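Local coordinates for genome polyprotein (Chicken sicinivirus JSY, PDB 6QWT) that probably catalyses RNA-templated RNA synthesis as the 3Dpol polymerase segment of the polyprotein, copying the viral genome during replication, at residues 389-398 / 463-472; 397-408 / 424-432. All blocks are in the same frame, centred on the assembly; numbering follows the deposited sequence.

Interaction 1 (389-398 / 463-472)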
loop_
_atom_site.group_PDB
_atom_site.type_symbol
_atom_site.label_atom_id
_atom_site.label_comp_id
_atom_site.label_asym_id
_atom_site.label_seq_id
_atom_site.Cartn_x
_atom_site.Cartn_y
_atom_site.Cartn_z
ATOM N N ASP A 389 -21.218 16.316 -0.654
ATOM C CA ASP A 389 -22.116 16.403 -1.797
ATOM C C ASP A 389 -22.965 17.666 -1.711
ATOM O O ASP A 389 -23.423 18.056 -0.633
ATOM C CB ASP A 389 -23.004 15.159 -1.858
ATOM C CG ASP A 389 -23.870 15.115 -3.104
ATOM O OD1 ASP A 389 -25.081 15.402 -2.995
ATOM O OD2 ASP A 389 -23.341 14.789 -4.191
ATOM N N GLU A 390 -23.168 18.315 -2.861
ATOM C CA GLU A 390 -23.874 19.594 -2.883
ATOM C C GLU A 390 -25.320 19.457 -2.420
ATOM O O GLU A 390 -25.880 20.400 -1.852
ATOM C CB GLU A 390 -23.826 20.195 -4.290
ATOM C CG GLU A 390 -22.717 21.221 -4.491
ATOM C CD GLU A 390 -22.598 21.681 -5.935
ATOM O OE1 GLU A 390 -21.457 21.792 -6.434
ATOM O OE2 GLU A 390 -23.645 21.933 -6.572
ATOM N N ARG A 391 -25.940 18.300 -2.647
ATOM C CA ARG A 391 -27.344 18.100 -2.312
ATOM C C ARG A 391 -27.546 17.321 -1.020
ATOM O O ARG A 391 -28.484 17.609 -0.269
ATOM C CB ARG A 391 -28.063 17.383 -3.457
ATOM C CG ARG A 391 -29.524 17.091 -3.170
ATOM C CD ARG A 391 -30.249 16.609 -4.409
ATOM N NE ARG A 391 -31.632 16.254 -4.110
ATOM C CZ ARG A 391 -32.516 15.869 -5.023
ATOM N NH1 ARG A 391 -32.160 15.790 -6.297
ATOM N NH2 ARG A 391 -33.755 15.562 -4.661
ATOM N N PHE A 392 -26.690 16.334 -0.746
ATOM C CA PHE A 392 -26.729 15.549 0.487
ATOM C C PHE A 392 -25.395 15.744 1.202
ATOM O O PHE A 392 -24.494 14.895 1.107
ATOM C CB PHE A 392 -27.003 14.074 0.200
ATOM C CG PHE A 392 -28.209 13.839 -0.666
ATOM C CD1 PHE A 392 -29.464 13.679 -0.102
ATOM C CD2 PHE A 392 -28.088 13.771 -2.045
ATOM C CE1 PHE A 392 -30.575 13.461 -0.896
ATOM C CE2 PHE A 392 -29.196 13.551 -2.845
ATOM C CZ PHE A 392 -30.440 13.397 -2.269
ATOM N N PRO A 393 -25.244 16.845 1.945
ATOM C CA PRO A 393 -23.914 17.217 2.469
ATOM C C PRO A 393 -23.337 16.245 3.485
ATOM O O PRO A 393 -22.135 16.322 3.766
ATOM C CB PRO A 393 -24.158 18.592 3.108
ATOM C CG PRO A 393 -25.474 19.062 2.553
ATOM C CD PRO A 393 -26.275 17.828 2.310
ATOM N N THR A 394 -24.139 15.348 4.060
ATOM C CA THR A 394 -23.583 14.388 5.005
ATOM C C THR A 394 -22.751 13.320 4.310
ATOM O O THR A 394 -21.984 12.618 4.978
ATOM C CB THR A 394 -24.696 13.727 5.817
ATOM O OG1 THR A 394 -25.624 13.095 4.929
ATOM C CG2 THR A 394 -25.431 14.761 6.663
ATOM N N TYR A 395 -22.879 13.184 2.996
ATOM C CA TYR A 395 -22.139 12.192 2.233
ATOM C C TYR A 395 -21.008 12.872 1.473
ATOM O O TYR A 395 -21.187 13.956 0.910
ATOM C CB TYR A 395 -23.078 11.441 1.289
ATOM C CG TYR A 395 -24.187 10.760 2.054
ATOM C CD1 TYR A 395 -25.444 11.338 2.155
ATOM C CD2 TYR A 395 -23.960 9.562 2.718
ATOM C CE1 TYR A 395 -26.455 10.726 2.878
ATOM C CE2 TYR A 395 -24.961 8.944 3.439
ATOM C CZ TYR A 395 -26.206 9.528 3.516
ATOM O OH TYR A 395 -27.200 8.908 4.235
ATOM N N ILE A 396 -19.840 12.235 1.476
ATOM C CA ILE A 396 -18.581 12.885 1.131
ATOM C C ILE A 396 -17.996 12.228 -0.110
ATOM O O ILE A 396 -17.792 11.009 -0.138
ATOM C CB ILE A 396 -17.584 12.822 2.302
ATOM C CG1 ILE A 396 -18.277 13.206 3.615
ATOM C CG2 ILE A 396 -16.389 13.724 2.033
ATOM C CD1 ILE A 396 -18.817 14.625 3.639
ATOM N N HIS A 397 -17.705 13.048 -1.128
ATOM C CA HIS A 397 -17.085 12.583 -2.361
ATOM C C HIS A 397 -15.577 12.424 -2.172
ATOM O O HIS A 397 -14.929 13.299 -1.590
ATOM C CB HIS A 397 -17.338 13.568 -3.504
ATOM C CG HIS A 397 -18.754 13.599 -3.990
ATOM N ND1 HIS A 397 -19.218 12.767 -4.986
ATOM C CD2 HIS A 397 -19.800 14.383 -3.636
ATOM C CE1 HIS A 397 -20.493 13.028 -5.217
ATOM N NE2 HIS A 397 -20.870 14.004 -4.411
ATOM N N PRO A 398 -14.996 11.327 -2.656
ATOM C CA PRO A 398 -13.537 11.264 -2.820
ATOM C C PRO A 398 -13.134 11.899 -4.141
ATOM O O PRO A 398 -13.382 11.345 -5.217
ATOM C CB PRO A 398 -13.252 9.756 -2.792
ATOM C CG PRO A 398 -14.506 9.130 -3.315
ATOM C CD PRO A 398 -15.651 10.041 -2.952
ATOM N N GLN A 463 -23.396 8.996 -10.562
ATOM C CA GLN A 463 -23.866 9.689 -9.368
ATOM C C GLN A 463 -24.968 8.904 -8.670
ATOM O O GLN A 463 -24.994 8.833 -7.437
ATOM C CB GLN A 463 -24.342 11.098 -9.724
ATOM C CG GLN A 463 -25.011 11.849 -8.572
ATOM C CD GLN A 463 -24.043 12.260 -7.467
ATOM O OE1 GLN A 463 -22.853 11.935 -7.504
ATOM N NE2 GLN A 463 -24.555 12.986 -6.479
ATOM N N TYR A 464 -25.880 8.299 -9.435
ATOM C CA TYR A 464 -26.916 7.482 -8.811
ATOM C C TYR A 464 -26.304 6.309 -8.056
ATOM O O TYR A 464 -26.651 6.051 -6.898
ATOM C CB TYR A 464 -27.911 6.962 -9.850
ATOM C CG TYR A 464 -28.700 5.788 -9.310
ATOM C CD1 TYR A 464 -29.730 5.985 -8.395
ATOM C CD2 TYR A 464 -28.384 4.482 -9.672
ATOM C CE1 TYR A 464 -30.436 4.918 -7.878
ATOM C CE2 TYR A 464 -29.086 3.411 -9.156
ATOM C CZ TYR A 464 -30.110 3.634 -8.261
ATOM O OH TYR A 464 -30.813 2.566 -7.746
ATOM N N ARG A 465 -25.399 5.574 -8.706
ATOM C CA ARG A 465 -24.830 4.391 -8.069
ATOM C C ARG A 465 -23.972 4.757 -6.865
ATOM O O ARG A 465 -23.909 3.987 -5.900
ATOM C CB ARG A 465 -24.028 3.578 -9.085
ATOM C CG ARG A 465 -24.901 2.637 -9.907
ATOM C CD ARG A 465 -24.088 1.658 -10.733
ATOM N NE ARG A 465 -23.353 0.696 -9.915
ATOM C CZ ARG A 465 -23.902 -0.343 -9.293
ATOM N NH1 ARG A 465 -23.144 -1.162 -8.576
ATOM N NH2 ARG A 465 -25.208 -0.566 -9.380
ATOM N N TRP A 466 -23.325 5.925 -6.883
ATOM C CA TRP A 466 -22.583 6.361 -5.703
ATOM C C TRP A 466 -23.525 6.638 -4.540
ATOM O O TRP A 466 -23.295 6.171 -3.418
ATOM C CB TRP A 466 -21.755 7.605 -6.011
ATOM C CG TRP A 466 -21.043 8.128 -4.796
ATOM C CD1 TRP A 466 -19.935 7.594 -4.206
ATOM C CD2 TRP A 466 -21.401 9.277 -4.012
ATOM N NE1 TRP A 466 -19.576 8.340 -3.111
ATOM C CE2 TRP A 466 -20.460 9.379 -2.969
ATOM C CE3 TRP A 466 -22.423 10.227 -4.092
ATOM C CZ2 TRP A 466 -20.509 10.395 -2.015
ATOM C CZ3 TRP A 466 -22.471 11.235 -3.143
ATOM C CH2 TRP A 466 -21.520 11.311 -2.120
ATOM N N LEU A 467 -24.590 7.408 -4.789
ATOM C CA LEU A 467 -25.563 7.693 -3.741
ATOM C C LEU A 467 -26.178 6.410 -3.199
ATOM O O LEU A 467 -26.451 6.304 -1.999
ATOM C CB LEU A 467 -26.649 8.625 -4.272
ATOM C CG LEU A 467 -26.274 10.095 -4.471
ATOM C CD1 LEU A 467 -27.361 10.817 -5.259
ATOM C CD2 LEU A 467 -26.037 10.773 -3.132
ATOM N N ALA A 468 -26.388 5.419 -4.068
ATOM C CA ALA A 468 -26.989 4.164 -3.634
ATOM C C ALA A 468 -26.071 3.412 -2.678
ATOM O O ALA A 468 -26.521 2.897 -1.647
ATOM C CB ALA A 468 -27.327 3.296 -4.847
ATOM N N THR A 469 -24.780 3.329 -3.000
ATOM C CA THR A 469 -23.885 2.546 -2.152
ATOM C C THR A 469 -23.588 3.268 -0.840
ATOM O O THR A 469 -23.436 2.628 0.210
ATOM C CB THR A 469 -22.590 2.219 -2.902
ATOM O OG1 THR A 469 -21.846 3.421 -3.137
ATOM C CG2 THR A 469 -22.902 1.542 -4.229
ATOM N N VAL A 470 -23.537 4.597 -0.870
ATOM C CA VAL A 470 -23.190 5.388 0.307
ATOM C C VAL A 470 -24.402 5.467 1.225
ATOM O O VAL A 470 -24.366 6.113 2.281
ATOM C CB VAL A 470 -22.686 6.789 -0.096
ATOM C CG1 VAL A 470 -23.843 7.739 -0.374
ATOM C CG2 VAL A 470 -21.769 7.358 0.974
ATOM N N MET A 471 -25.474 4.792 0.819
ATOM C CA MET A 471 -26.755 4.642 1.493
ATOM C C MET A 471 -27.617 5.891 1.357
ATOM O O MET A 471 -28.695 5.923 1.947
ATOM C CB MET A 471 -26.620 4.291 2.984
ATOM C CG MET A 471 -27.081 2.895 3.340
ATOM S SD MET A 471 -25.932 1.623 2.794
ATOM C CE MET A 471 -24.667 1.749 4.061
ATOM N N THR A 472 -27.182 6.904 0.605
ATOM C CA THR A 472 -27.906 8.169 0.389
ATOM C C THR A 472 -28.720 8.677 1.578
ATOM O O THR A 472 -29.252 9.788 1.548
ATOM C CB THR A 472 -28.860 8.071 -0.814
ATOM O OG1 THR A 472 -29.195 9.391 -1.255
ATOM C CG2 THR A 472 -30.144 7.337 -0.440
#

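Interaction 2 (397-408 / 424-432)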
loop_
_atom_site.group_PDB
_atom_site.type_symbol
_atom_site.label_atom_id
_atom_site.label_comp_id
_atom_site.label_asym_id
_atom_site.label_seq_id
_atom_site.Cartn_x
_atom_site.Cartn_y
_atom_site.Cartn_z
ATOM N N HIS A 397 -17.705 13.048 -1.128
ATOM C CA HIS A 397 -17.085 12.583 -2.361
ATOM C C HIS A 397 -15.577 12.424 -2.172
ATOM O O HIS A 397 -14.929 13.299 -1.590
ATOM C CB HIS A 397 -17.338 13.568 -3.504
ATOM C CG HIS A 397 -18.754 13.599 -3.990
ATOM N ND1 HIS A 397 -19.218 12.767 -4.986
ATOM C CD2 HIS A 397 -19.800 14.383 -3.636
ATOM C CE1 HIS A 397 -20.493 13.028 -5.217
ATOM N NE2 HIS A 397 -20.870 14.004 -4.411
ATOM N N PRO A 398 -14.996 11.327 -2.656
ATOM C CA PRO A 398 -13.537 11.264 -2.820
ATOM C C PRO A 398 -13.134 11.899 -4.141
ATOM O O PRO A 398 -13.382 11.345 -5.217
ATOM C CB PRO A 398 -13.252 9.756 -2.792
ATOM C CG PRO A 398 -14.506 9.130 -3.315
ATOM C CD PRO A 398 -15.651 10.041 -2.952
ATOM N N VAL A 399 -12.524 13.078 -4.063
ATOM C CA VAL A 399 -12.176 13.861 -5.243
ATOM C C VAL A 399 -10.676 13.712 -5.465
ATOM O O VAL A 399 -9.867 14.376 -4.811
ATOM C CB VAL A 399 -12.590 15.327 -5.091
ATOM C CG1 VAL A 399 -12.303 16.105 -6.374
ATOM C CG2 VAL A 399 -14.066 15.409 -4.727
ATOM N N ILE A 400 -10.304 12.838 -6.394
ATOM C CA ILE A 400 -8.901 12.592 -6.699
ATOM C C ILE A 400 -8.347 13.755 -7.510
ATOM O O ILE A 400 -9.087 14.483 -8.184
ATOM C CB ILE A 400 -8.737 11.243 -7.433
ATOM C CG1 ILE A 400 -7.296 10.737 -7.332
ATOM C CG2 ILE A 400 -9.189 11.346 -8.886
ATOM C CD1 ILE A 400 -7.166 9.239 -7.538
ATOM N N SER A 401 -7.035 13.946 -7.428
ATOM C CA SER A 401 -6.384 15.012 -8.176
ATOM C C SER A 401 -6.621 14.812 -9.670
ATOM O O SER A 401 -6.466 13.689 -10.171
ATOM C CB SER A 401 -4.885 15.037 -7.880
ATOM O OG SER A 401 -4.289 13.792 -8.205
ATOM N N PRO A 402 -7.007 15.856 -10.407
ATOM C CA PRO A 402 -7.279 15.677 -11.845
ATOM C C PRO A 402 -6.092 15.139 -12.623
ATOM O O PRO A 402 -6.287 14.483 -13.655
ATOM C CB PRO A 402 -7.671 17.089 -12.303
ATOM C CG PRO A 402 -8.173 17.763 -11.065
ATOM C CD PRO A 402 -7.332 17.215 -9.943
ATOM N N GLU A 403 -4.867 15.386 -12.147
ATOM C CA GLU A 403 -3.680 14.881 -12.827
ATOM C C GLU A 403 -3.692 13.361 -12.913
ATOM O O GLU A 403 -3.119 12.790 -13.845
ATOM C CB GLU A 403 -2.417 15.367 -12.113
ATOM C CG GLU A 403 -1.141 15.146 -12.909
ATOM C CD GLU A 403 0.111 15.535 -12.139
ATOM O OE1 GLU A 403 0.959 16.260 -12.706
ATOM O OE2 GLU A 403 0.247 15.120 -10.966
ATOM N N THR A 404 -4.336 12.693 -11.952
ATOM C CA THR A 404 -4.407 11.235 -11.970
ATOM C C THR A 404 -5.041 10.730 -13.263
ATOM O O THR A 404 -4.414 9.990 -14.027
ATOM C CB THR A 404 -5.187 10.734 -10.751
ATOM O OG1 THR A 404 -4.471 11.063 -9.552
ATOM C CG2 THR A 404 -5.374 9.229 -10.825
ATOM N N TYR A 405 -6.288 11.122 -13.529
ATOM C CA TYR A 405 -6.989 10.595 -14.696
ATOM C C TYR A 405 -6.709 11.373 -15.977
ATOM O O TYR A 405 -6.956 10.845 -17.067
ATOM C CB TYR A 405 -8.505 10.544 -14.447
ATOM C CG TYR A 405 -9.126 11.803 -13.887
ATOM C CD1 TYR A 405 -9.295 11.968 -12.518
ATOM C CD2 TYR A 405 -9.575 12.816 -14.728
ATOM C CE1 TYR A 405 -9.879 13.114 -11.996
ATOM C CE2 TYR A 405 -10.161 13.968 -14.216
ATOM C CZ TYR A 405 -10.308 14.111 -12.850
ATOM O OH TYR A 405 -10.884 15.249 -12.333
ATOM N N GLN A 406 -6.199 12.604 -15.880
ATOM C CA GLN A 406 -5.782 13.316 -17.084
ATOM C C GLN A 406 -4.524 12.696 -17.683
ATOM O O GLN A 406 -4.396 12.595 -18.908
ATOM C CB GLN A 406 -5.556 14.795 -16.773
ATOM C CG GLN A 406 -6.845 15.587 -16.588
ATOM C CD GLN A 406 -6.601 16.984 -16.048
ATOM O OE1 GLN A 406 -5.510 17.298 -15.572
ATOM N NE2 GLN A 406 -7.620 17.832 -16.117
ATOM N N GLN A 407 -3.589 12.266 -16.834
ATOM C CA GLN A 407 -2.349 11.683 -17.336
ATOM C C GLN A 407 -2.511 10.202 -17.664
ATOM O O GLN A 407 -1.986 9.733 -18.679
ATOM C CB GLN A 407 -1.225 11.879 -16.317
ATOM C CG GLN A 407 -0.863 13.331 -16.050
ATOM C CD GLN A 407 -0.378 14.061 -17.289
ATOM O OE1 GLN A 407 0.556 13.619 -17.962
ATOM N NE2 GLN A 407 -1.011 15.187 -17.597
ATOM N N SER A 408 -3.230 9.453 -16.822
ATOM C CA SER A 408 -3.333 8.009 -17.024
ATOM C C SER A 408 -4.043 7.670 -18.327
ATOM O O SER A 408 -3.723 6.656 -18.959
ATOM C CB SER A 408 -4.066 7.354 -15.854
ATOM O OG SER A 408 -3.298 7.417 -14.665
ATOM N N LEU A 424 -11.362 4.972 -15.404
ATOM C CA LEU A 424 -11.090 6.347 -15.006
ATOM C C LEU A 424 -12.364 7.160 -14.808
ATOM O O LEU A 424 -12.348 8.137 -14.049
ATOM C CB LEU A 424 -10.187 7.026 -16.038
ATOM C CG LEU A 424 -8.786 6.412 -16.162
ATOM C CD1 LEU A 424 -8.001 7.061 -17.289
ATOM C CD2 LEU A 424 -8.012 6.504 -14.849
ATOM N N CYS A 425 -13.463 6.775 -15.463
ATOM C CA CYS A 425 -14.743 7.425 -15.204
ATOM C C CYS A 425 -15.140 7.286 -13.740
ATOM O O CYS A 425 -15.733 8.203 -13.161
ATOM C CB CYS A 425 -15.820 6.833 -16.109
ATOM S SG CYS A 425 -15.625 7.266 -17.846
ATOM N N TYR A 426 -14.817 6.145 -13.123
ATOM C CA TYR A 426 -15.139 5.935 -11.717
ATOM C C TYR A 426 -14.401 6.905 -10.806
ATOM O O TYR A 426 -14.853 7.147 -9.681
ATOM C CB TYR A 426 -14.814 4.499 -11.308
ATOM C CG TYR A 426 -15.633 3.455 -12.027
ATOM C CD1 TYR A 426 -15.022 2.480 -12.805
ATOM C CD2 TYR A 426 -17.021 3.439 -11.925
ATOM C CE1 TYR A 426 -15.767 1.520 -13.466
ATOM C CE2 TYR A 426 -17.776 2.480 -12.584
ATOM C CZ TYR A 426 -17.142 1.524 -13.353
ATOM O OH TYR A 426 -17.879 0.565 -14.011
ATOM N N LEU A 427 -13.278 7.457 -11.263
ATOM C CA LEU A 427 -12.511 8.411 -10.474
ATOM C C LEU A 427 -12.898 9.853 -10.770
ATOM O O LEU A 427 -12.963 10.677 -9.853
ATOM C CB LEU A 427 -11.011 8.218 -10.727
ATOM C CG LEU A 427 -10.440 6.818 -10.476
ATOM C CD1 LEU A 427 -8.965 6.766 -10.844
ATOM C CD2 LEU A 427 -10.644 6.417 -9.026
ATOM N N ALA A 428 -13.174 10.164 -12.038
ATOM C CA ALA A 428 -13.294 11.540 -12.503
ATOM C C ALA A 428 -14.655 12.175 -12.236
ATOM O O ALA A 428 -14.729 13.397 -12.076
ATOM C CB ALA A 428 -12.997 11.606 -14.004
ATOM N N HIS A 429 -15.735 11.391 -12.183
ATOM C CA HIS A 429 -17.062 11.987 -12.052
ATOM C C HIS A 429 -17.256 12.704 -10.722
ATOM O O HIS A 429 -18.121 13.583 -10.630
ATOM C CB HIS A 429 -18.148 10.923 -12.231
ATOM C CG HIS A 429 -18.401 10.105 -11.003
ATOM N ND1 HIS A 429 -19.292 10.489 -10.022
ATOM C CD2 HIS A 429 -17.876 8.926 -10.596
ATOM C CE1 HIS A 429 -19.306 9.578 -9.064
ATOM N NE2 HIS A 429 -18.454 8.621 -9.388
ATOM N N HIS A 430 -16.475 12.354 -9.695
ATOM C CA HIS A 430 -16.595 12.992 -8.387
ATOM C C HIS A 430 -16.218 14.469 -8.406
ATOM O O HIS A 430 -16.525 15.178 -7.442
ATOM C CB HIS A 430 -15.727 12.260 -7.361
ATOM C CG HIS A 430 -16.290 10.943 -6.921
ATOM N ND1 HIS A 430 -17.506 10.833 -6.280
ATOM C CD2 HIS A 430 -15.806 9.685 -7.030
ATOM C CE1 HIS A 430 -17.745 9.561 -6.011
ATOM N NE2 HIS A 430 -16.729 8.843 -6.457
ATOM N N ALA A 431 -15.567 14.948 -9.462
ATOM C CA ALA A 431 -15.204 16.355 -9.570
ATOM C C ALA A 431 -16.391 17.256 -9.885
ATOM O O ALA A 431 -16.219 18.477 -9.935
ATOM C CB ALA A 431 -14.129 16.541 -10.646
ATOM N N GLY A 432 -17.579 16.695 -10.100
ATOM C CA GLY A 432 -18.724 17.470 -10.509
ATOM C C GLY A 432 -19.134 17.146 -11.931
ATOM O O GLY A 432 -18.312 16.745 -12.759
HETATM O O HOH W 1 -12.276 10.413 -7.257
#

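Interaction 1 (389-398 / 463-472)
The Asx turn opened by Asp-389, in the bend of a two-stranded beta hairpin, meets the C-terminal helix 459-469 through Gln-463 and a histidine–tryptophan stack. With CG anti to the backbone N (chi1 -174°), Asp-389 turns its carboxylate toward the helix, where it gathers four donors. OD1 takes the backbone N atoms of Phe-392 and Arg-391, the first on its anti lone pair and the second from above the plane. On OD2, the anti lone pair receives His-397 NE2 at 2.6 Å, nearly straight at 170°, while Gln-463 NE2 arrives on the syn side at 3.2 Å, tilted from the carboxylate plane. Four donors would favour an ionised carboxylate, and the in-plane bond from NE2 helps fix the rotation of the imidazole. The hairpin, strands 384-388 and 396-400, corresponds to polymerase motif E, between palm and thumb. On its second strand the His-397 ring lies over the six-membered ring of Trp-466 as an offset stack, centroids 3.9 Å apart and planes at 20°; Trp-466 NE1 is hydrogen-bonded to Asp-213 O. Val-470 CG2 packs 3.6 Å from Tyr-395 CD2. Thr-472 CA lies over one face of the tyrosine ring, and Leu-467 CD2 is 3.8 Å from Phe-392 CD2.

Interaction 2 (397-408 / 424-432)
The passage from the motif E hairpin into the thumb is held where His-397 and Pro-398, on strand 396-400, meet His-430 in the 3-10 turn following helix 417-428. The two imidazoles join rim to rim: His-397 ND1 and His-430 ND1 are 2.9 Å apart in an almost straight bond (175°) lying near both ring planes, and either nitrogen could be the donor. Because His-430 NE2 is hydrogen-bonded to Asp-213 OD2, this ring is held at both nitrogens. Pro-398 CD sits over the centre of one face of His-430, 3.8 Å from the ring centroid, a CH-pi contact; His-429 NE2 lies over the opposite face.

Further along, a water bridges Ile-400 N (3.2 Å) and Leu-427 O (2.7 Å), satisfying two main-chain groups between strand and helix. Ile-400 CG2 lies 4.1 Å from Leu-427 CB. Tyr-405 has its CG between the backbone N and the carbonyl carbon (chi1 49°), which lays the ring against helix 417-428: Ala-428 CB stands over its centre, 3.6 Å from the centroid, and Pro-402 O over the other face. Leu-424 packs at the base of the same side chain, CD2 being 4.1 Å from Tyr-405 CB, and also touches Ser-408.

Helix 402-408 and the 424-428 part of helix 417-428 run nearly antiparallel (153°, segment axes 9.7 Å apart at closest). Trp-439 of helix 433-449 meets Tyr-405 edge-to-face and also packs on Leu-424 and Ala-428, while strand 384-388 pairs with strand 396-400 and sends Arg-384 against Ile-400 and Leu-427.

The centres of interactions 1 and 2 are about 16 Å apart, on the same side of the chain's centre, and both use strand 396-400, with His-397 and Pro-398 in common. Along the chain the order is 389-398, 397-408, 424-432, 463-472, so the shorter-range closure falls within the longer one. The single ring of His-397 connects them: one face and the NE2 edge serve interaction 1, the ND1 edge interaction 2. Trp-466 and His-430 also touch directly, CD1 to CE1 at 3.5 Å. The geometry thus ties the motif E hairpin to both thumb helix 417-428 and C-terminal helix 459-469, consistent with a firmly joined palm–thumb boundary.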